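Local atomic coordinates of xyloglucan-specific endo-beta-1,4-glucanase BoGH9A (Bacteroides ovatus, PDB entry 6DHT), a protein that hydrolyses internal beta-1,4-glucosidic linkages in the xyloglucan backbone to release xyloglucan oligosaccharides. Residues A[27-31]-A[80-84]; A[102-108]-A[561-565]. One frame throughout, in Å; residues are numbered along the deposited sequence.

The two contacts follow each other along the chain and lie in different domains. Contact 1 joins two loops of the N-terminal Ig-like domain, whereas contact 2 joins the first and last helices of the glycoside hydrolase family 9 domain. Their centres are 16 Å apart and their nearest atoms about 5 Å, so they do not touch directly. Tyr26, next to contact 1 in sequence, bridges the gap: its backbone N bonds to Gln29 and its hydroxyl to Leu104 and Asp565. Helix 461-474 borders both, since Tyr468 meets Gln29 and also hydrogen-bonds Leu564. Both contacts lie away from the predicted catalytic residues and the bound calcium and magnesium ions.

Contact 1: A[27-31]-A[80-84]; sequences PNQEK and VTTPG
Neither segment is regular secondary structure where they meet. Pro27 (phi/psi -55/-38) and Asn28 (-99/9) turn the backbone in the alpha region, and Gln29 (-74/154) to Lys31 (-128/102) then run extended; in the other segment, Val80 (-78/115) leads through Thr81 (-124/-6) to the extended Thr82 and Pro83. The closest backbone approach puts the CA atoms of Pro27 and Thr81 4.6 Å apart.

Polar contacts centre on Lys31, whose CA-to-CB bond points toward 80-84. With chi1 to chi4 at m, t, t and p (66°), the side chain curls back so that NZ meets the carbonyls of its own segment. There Lys31 NZ hydrogen-bonds Pro27 O and Gln29 O, each at 2.8 Å; across the contact Lys31 NZ makes a weak bond to Val80 O at 2.9 Å. The ammonium group thus gathers three carbonyls, one of them from the other loop. Pro27 O also receives a CA-H...O contact from Thr81 CA at 3.4 Å, with 130° at the hydrogen.

These loops belong to the Ig-like beta sandwich: 27-31 leads into strand 32-35 of one sheet, while 80-84 ends the connection from strand 72-76 of that sheet to strand 84-90 of the other. Lys31 N additionally bonds Ser78 OG, and Val80 packs on strands 53-58 and 93-99.

The two segments bury 207 Å² in all. Thr81 CB packs 3.4 Å from Pro27 O, and the one apolar side-chain pair is Pro27 CG to Pro83 CG at 4.1 Å. Beyond the contact, Glu30 forms a salt bridge with Arg469 of helix 461-474.

Contact 2: A[102-108]-A[561-565]; sequences SVLSPLA and ASSLD
Asp565, at chi1 -168° (t), lays its carboxylate over the turn from Ser102 to Ser105: Asp565 OD1 approaches Ser102 CA at 3.4 Å, and Asp565 OD2 approaches Ser105 CB at 3.4 Å. No direct hydrogen bond crosses between the segments here; instead one water donates to Asp565 OD2 at 2.8 Å and lies 2.7 Å from Ser102 OG. The carboxylate also has partners outside, Tyr26 OH on OD1 and Tyr196 OH on OD2.

The turn is type I, closed by Ser105 N to Ser102 O at 3.1 Å, with Val103 at -66/-30 and Leu104 at -93/4. It runs straight into helix 105-117, where Ala108 N bonds Leu104 O at 2.9 Å. Residues 561-565 are helical throughout, with Asp565 N to Ala561 O at 3.0 Å. The segments pair in opposite directions: CA atoms are 5.7 Å apart for Leu104 and Asp565, and 5.0 Å for Ala108 and Ala561.

The closer approach is between two alanines: Ala108 CB lies 4.1 Å from Ala561 CB. Leu107 CD2 (chi1 t, chi2 p) reaches Ala561 CB at 3.9 Å, and Leu104 (m, t) brings CD1 to 4.0 Å from Leu564 CB. A second water donates to Ala108 O and Ser562 OG, both at 2.9 Å; Ser562 OG also bonds Val558 O.

This packing joins the first helix of the family 9 domain to its last, as expected for closing an (alpha/alpha)6 barrel. Helix 461-474 borders this face, with Met471 touching Leu107, Ala561 and Leu564, while Tyr196 of helix 194-199 meets Ala108 and Ser562.

Contact 1: A[27-31]-A[80-84]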
loop_
_atom_site.group_PDB
_atom_site.type_symbol
_atom_site.label_atom_id
_atom_site.label_comp_id
_atom_site.label_asym_id
_atom_site.label_seq_id
_atom_site.Cartn_x
_atom_site.Cartn_y
_atom_site.Cartn_z
ATOM N N PRO A 27 -6.017 4.423 -23.708
ATOM C CA PRO A 27 -6.017 4.262 -25.172
ATOM C C PRO A 27 -4.769 3.589 -25.747
ATOM O O PRO A 27 -4.896 2.809 -26.696
ATOM C CB PRO A 27 -6.133 5.698 -25.670
ATOM C CG PRO A 27 -6.924 6.386 -24.624
ATOM C CD PRO A 27 -6.388 5.794 -23.320
ATOM N N ASN A 28 -3.590 3.877 -25.195
ATOM C CA ASN A 28 -2.363 3.283 -25.709
ATOM C C ASN A 28 -1.858 2.095 -24.929
ATOM O O ASN A 28 -0.765 1.608 -25.188
ATOM C CB ASN A 28 -1.265 4.333 -25.800
ATOM C CG ASN A 28 -1.543 5.347 -26.877
ATOM O OD1 ASN A 28 -2.096 5.015 -27.938
ATOM N ND2 ASN A 28 -1.187 6.598 -26.607
ATOM N N GLN A 29 -2.670 1.602 -23.996
ATOM C CA GLN A 29 -2.295 0.449 -23.184
ATOM C C GLN A 29 -2.371 -0.841 -23.972
ATOM O O GLN A 29 -3.136 -0.942 -24.930
ATOM C CB GLN A 29 -3.235 0.354 -21.973
ATOM C CG GLN A 29 -2.723 -0.499 -20.837
ATOM C CD GLN A 29 -3.760 -0.665 -19.733
ATOM O OE1 GLN A 29 -4.608 0.213 -19.536
ATOM N NE2 GLN A 29 -3.715 -1.793 -19.033
ATOM N N GLU A 30 -1.586 -1.818 -23.561
ATOM C CA GLU A 30 -1.829 -3.191 -23.951
ATOM C C GLU A 30 -3.220 -3.543 -23.433
ATOM O O GLU A 30 -3.612 -3.164 -22.316
ATOM C CB GLU A 30 -0.758 -4.092 -23.352
ATOM C CG GLU A 30 -0.842 -5.567 -23.696
ATOM C CD GLU A 30 0.296 -6.342 -23.049
ATOM O OE1 GLU A 30 0.152 -6.790 -21.896
ATOM O OE2 GLU A 30 1.370 -6.464 -23.671
ATOM N N LYS A 31 -3.987 -4.251 -24.256
ATOM C CA LYS A 31 -5.361 -4.596 -23.898
ATOM C C LYS A 31 -5.603 -6.077 -24.061
ATOM O O LYS A 31 -5.782 -6.574 -25.178
ATOM C CB LYS A 31 -6.366 -3.781 -24.728
ATOM C CG LYS A 31 -6.080 -2.301 -24.660
ATOM C CD LYS A 31 -7.071 -1.420 -25.433
ATOM C CE LYS A 31 -6.608 0.011 -25.487
ATOM N NZ LYS A 31 -5.360 0.109 -26.301
ATOM N N VAL A 80 -6.826 -1.772 -30.644
ATOM C CA VAL A 80 -7.967 -0.871 -30.535
ATOM C C VAL A 80 -7.547 0.270 -29.619
ATOM O O VAL A 80 -7.268 0.040 -28.437
ATOM C CB VAL A 80 -9.210 -1.564 -29.969
ATOM C CG1 VAL A 80 -10.357 -0.588 -29.893
ATOM C CG2 VAL A 80 -9.608 -2.784 -30.823
ATOM N N THR A 81 -7.481 1.485 -30.153
ATOM C CA THR A 81 -6.953 2.620 -29.388
ATOM C C THR A 81 -7.921 3.799 -29.277
ATOM O O THR A 81 -7.647 4.760 -28.571
ATOM C CB THR A 81 -5.631 3.116 -29.982
ATOM O OG1 THR A 81 -5.860 3.534 -31.334
ATOM C CG2 THR A 81 -4.576 2.027 -29.971
ATOM N N THR A 82 -9.057 3.737 -29.966
ATOM C CA THR A 82 -10.015 4.831 -29.905
ATOM C C THR A 82 -10.821 4.795 -28.600
ATOM O O THR A 82 -11.443 3.773 -28.290
ATOM C CB THR A 82 -10.971 4.803 -31.120
ATOM O OG1 THR A 82 -10.199 4.933 -32.317
ATOM C CG2 THR A 82 -11.955 5.947 -31.050
ATOM N N PRO A 83 -10.836 5.916 -27.847
ATOM C CA PRO A 83 -11.684 5.946 -26.644
ATOM C C PRO A 83 -13.156 5.685 -26.942
ATOM O O PRO A 83 -13.702 6.170 -27.938
ATOM C CB PRO A 83 -11.501 7.370 -26.115
ATOM C CG PRO A 83 -10.165 7.785 -26.619
ATOM C CD PRO A 83 -10.035 7.147 -27.978
ATOM N N GLY A 84 -13.797 4.921 -26.072
ATOM C CA GLY A 84 -15.188 4.567 -26.269
ATOM C C GLY A 84 -15.611 3.380 -25.438
ATOM O O GLY A 84 -14.831 2.865 -24.629
#

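Contact 2: A[102-108]-A[561-565]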
loop_
_atom_site.group_PDB
_atom_site.type_symbol
_atom_site.label_atom_id
_atom_site.label_comp_id
_atom_site.label_asym_id
_atom_site.label_seq_id
_atom_site.Cartn_x
_atom_site.Cartn_y
_atom_site.Cartn_z
ATOM N N SER A 102 -7.443 8.410 -18.146
ATOM C CA SER A 102 -7.559 8.490 -16.687
ATOM C C SER A 102 -8.377 7.347 -16.110
ATOM O O SER A 102 -9.099 7.524 -15.131
ATOM C CB SER A 102 -8.181 9.813 -16.290
ATOM O OG SER A 102 -7.325 10.889 -16.659
ATOM N N VAL A 103 -8.247 6.168 -16.699
ATOM C CA VAL A 103 -9.118 5.078 -16.293
ATOM C C VAL A 103 -8.851 4.629 -14.841
ATOM O O VAL A 103 -9.787 4.216 -14.154
ATOM C CB VAL A 103 -9.089 3.904 -17.325
ATOM C CG1 VAL A 103 -7.793 3.200 -17.286
ATOM C CG2 VAL A 103 -10.257 2.950 -17.083
ATOM N N LEU A 104 -7.611 4.756 -14.370
ATOM C CA LEU A 104 -7.307 4.379 -12.991
ATOM C C LEU A 104 -7.406 5.547 -12.007
ATOM O O LEU A 104 -7.098 5.385 -10.837
ATOM C CB LEU A 104 -5.917 3.737 -12.873
ATOM C CG LEU A 104 -5.667 2.524 -13.754
ATOM C CD1 LEU A 104 -4.249 2.020 -13.558
ATOM C CD2 LEU A 104 -6.665 1.420 -13.456
ATOM N N SER A 105 -7.820 6.727 -12.440
ATOM C CA SER A 105 -7.890 7.852 -11.528
ATOM C C SER A 105 -8.879 7.619 -10.389
ATOM O O SER A 105 -8.550 7.908 -9.216
ATOM C CB SER A 105 -8.201 9.136 -12.304
ATOM O OG SER A 105 -8.312 10.247 -11.431
ATOM N N PRO A 106 -10.079 7.066 -10.673
ATOM C CA PRO A 106 -10.989 6.817 -9.539
ATOM C C PRO A 106 -10.426 5.797 -8.561
ATOM O O PRO A 106 -10.703 5.906 -7.374
ATOM C CB PRO A 106 -12.267 6.313 -10.210
ATOM C CG PRO A 106 -12.199 6.879 -11.603
ATOM C CD PRO A 106 -10.751 6.847 -11.966
ATOM N N LEU A 107 -9.646 4.842 -9.047
ATOM C CA LEU A 107 -8.993 3.867 -8.188
ATOM C C LEU A 107 -7.932 4.540 -7.298
ATOM O O LEU A 107 -7.908 4.346 -6.088
ATOM C CB LEU A 107 -8.376 2.765 -9.054
ATOM C CG LEU A 107 -7.528 1.727 -8.316
ATOM C CD1 LEU A 107 -8.390 0.859 -7.413
ATOM C CD2 LEU A 107 -6.813 0.872 -9.271
ATOM N N ALA A 108 -7.073 5.353 -7.903
ATOM C CA ALA A 108 -6.036 6.031 -7.149
ATOM C C ALA A 108 -6.643 6.922 -6.066
ATOM O O ALA A 108 -6.183 6.927 -4.928
ATOM C CB ALA A 108 -5.158 6.861 -8.076
ATOM N N ALA A 561 -1.390 2.502 -8.272
ATOM C CA ALA A 561 -2.455 3.121 -9.061
ATOM C C ALA A 561 -2.133 4.575 -9.427
ATOM O O ALA A 561 -2.419 5.016 -10.542
ATOM C CB ALA A 561 -3.752 3.059 -8.334
ATOM N N SER A 562 -1.579 5.332 -8.472
ATOM C CA SER A 562 -1.289 6.740 -8.716
ATOM C C SER A 562 -0.204 6.869 -9.741
ATOM O O SER A 562 -0.317 7.694 -10.650
ATOM C CB SER A 562 -0.834 7.431 -7.460
ATOM O OG SER A 562 -1.816 7.318 -6.426
ATOM N N SER A 563 0.870 6.099 -9.603
ATOM C CA SER A 563 1.971 6.196 -10.558
ATOM C C SER A 563 1.583 5.724 -11.960
ATOM O O SER A 563 1.962 6.357 -12.943
ATOM C CB SER A 563 3.219 5.471 -10.050
ATOM O OG SER A 563 3.033 4.083 -9.911
ATOM N N LEU A 564 0.804 4.651 -12.072
ATOM C CA LEU A 564 0.357 4.192 -13.387
ATOM C C LEU A 564 -0.569 5.206 -14.038
ATOM O O LEU A 564 -0.512 5.418 -15.269
ATOM C CB LEU A 564 -0.332 2.828 -13.291
ATOM C CG LEU A 564 0.546 1.635 -12.945
ATOM C CD1 LEU A 564 -0.264 0.370 -12.911
ATOM C CD2 LEU A 564 1.764 1.485 -13.873
ATOM N N ASP A 565 -1.447 5.829 -13.268
ATOM C CA ASP A 565 -2.300 6.892 -13.807
ATOM C C ASP A 565 -1.475 8.127 -14.214
ATOM O O ASP A 565 -1.635 8.659 -15.324
ATOM C CB ASP A 565 -3.393 7.272 -12.816
ATOM C CG ASP A 565 -4.449 8.144 -13.420
ATOM O OD1 ASP A 565 -4.970 7.806 -14.528
ATOM O OD2 ASP A 565 -4.824 9.142 -12.796
HETATM O O HOH W 1 -5.655 11.154 -14.519
HETATM O O HOH W 2 -3.782 8.517 -4.741
#